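Local coordinates for protein MtN3/saliva family (Thermodesulfovibrio yellowstonii, PDB 4RNG) that is a bacterial SemiSWEET, a small homologue of the SWEET transporters that probably carries sugar across the membrane as a pair of identical chains, at the interface of chains A and B. Residues are numbered along the deposited sequence; one frame, centred on the assembly and turned at random. Chains: chain A/B, MtN3/saliva family.

The interface of chains A and B. Residues chain A 47, 50-51, 54; chain B 15-16, 19, 69.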
# COMPACT_ATOMS: atom_id res chain seq x y z
N MET A 47 -0.14 -0.68 7.78
CA MET A 47 -0.22 0.26 6.66
C MET A 47 -0.78 1.60 7.11
O MET A 47 -0.24 2.66 6.75
CB MET A 47 -1.06 -0.31 5.52
CG MET A 47 -0.21 -0.92 4.43
SD MET A 47 -1.22 -1.45 3.06
CE MET A 47 -1.74 0.14 2.44
N GLY A 50 1.95 3.55 8.90
CA GLY A 50 2.92 4.00 7.91
C GLY A 50 2.41 5.07 6.97
O GLY A 50 3.07 6.05 6.71
N ILE A 51 1.21 4.89 6.44
CA ILE A 51 0.62 5.86 5.53
C ILE A 51 0.36 7.19 6.26
O ILE A 51 0.52 8.27 5.68
CB ILE A 51 -0.68 5.33 4.92
CG1 ILE A 51 -0.34 4.26 3.89
CG2 ILE A 51 -1.49 6.44 4.27
CD1 ILE A 51 -1.53 3.73 3.16
N TRP A 54 3.57 8.80 6.09
CA TRP A 54 3.83 9.30 4.76
C TRP A 54 3.14 10.65 4.57
O TRP A 54 3.66 11.53 3.90
CB TRP A 54 3.37 8.30 3.70
CG TRP A 54 4.35 7.19 3.35
CD1 TRP A 54 4.15 5.85 3.51
CD2 TRP A 54 5.66 7.34 2.77
NE1 TRP A 54 5.25 5.15 3.06
CE2 TRP A 54 6.19 6.03 2.61
CE3 TRP A 54 6.44 8.43 2.40
CZ2 TRP A 54 7.46 5.80 2.07
CZ3 TRP A 54 7.71 8.20 1.87
CH2 TRP A 54 8.20 6.89 1.70
N ALA B 15 8.43 6.08 7.58
CA ALA B 15 7.18 5.78 6.91
C ALA B 15 7.33 4.58 5.97
O ALA B 15 6.52 3.63 5.99
CB ALA B 15 6.68 7.01 6.16
N GLY B 16 8.39 4.61 5.17
CA GLY B 16 8.69 3.58 4.19
C GLY B 16 9.09 2.24 4.78
O GLY B 16 8.76 1.18 4.23
N THR B 19 5.54 0.93 5.84
CA THR B 19 4.58 0.51 4.80
C THR B 19 5.09 -0.69 4.01
O THR B 19 4.31 -1.56 3.62
CB THR B 19 4.26 1.65 3.81
OG1 THR B 19 5.46 2.11 3.16
CG2 THR B 19 3.57 2.79 4.54
N ALA B 69 11.30 2.66 -0.67
CA ALA B 69 10.10 2.00 -0.19
C ALA B 69 9.34 1.35 -1.34
O ALA B 69 8.74 0.29 -1.18
CB ALA B 69 9.20 2.98 0.54
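One face of the A:Trp54 indole lies against helix 7-21 of chain B, where the B:Ala15 methyl CB sits over the five-membered ring, 3.5 Å from its centroid, in a CH-pi contact, and also over the six-membered ring, further from its centre. On the same face, the B:Gly16 backbone overhangs the rim of the benzo ring, CA 3.3 Å from A:Trp54 CZ2; the absence of a side chain there probably permits this close approach. B:Ala69 CB, from helix 64-87, meets the benzo rim at A:Trp54 CZ2, 3.7 Å, near the ring plane, bringing a second helix of chain B to the ring. The pyrrole edge points at B:Thr19. The A:Trp54 N-H is given to the B:Thr19 hydroxyl, NE1 to OG1 3.1 Å, almost perfectly straight (177° at H) and in the ring plane; the bond and the packing on the face together probably hold the indole in this turn. B:Thr19 presents this oxygen by placing OG1 between its backbone N and carbonyl carbon (chi1 59°), from where the hydroxyl makes a weak bond back to B:Ala15 O, at 3.4 Å. The other branch, methyl CG2, packs beside A:Trp54 CD1 and against the bare backbone of A:Gly50, 3.6 Å from its CA. Repeated by the two-fold with the chains exchanged, this helix packing helps join two SemiSWEET chains, probably into the unit that forms the sugar pathway, and may position A:Trp54, a tryptophan that probably lines the central sugar pocket.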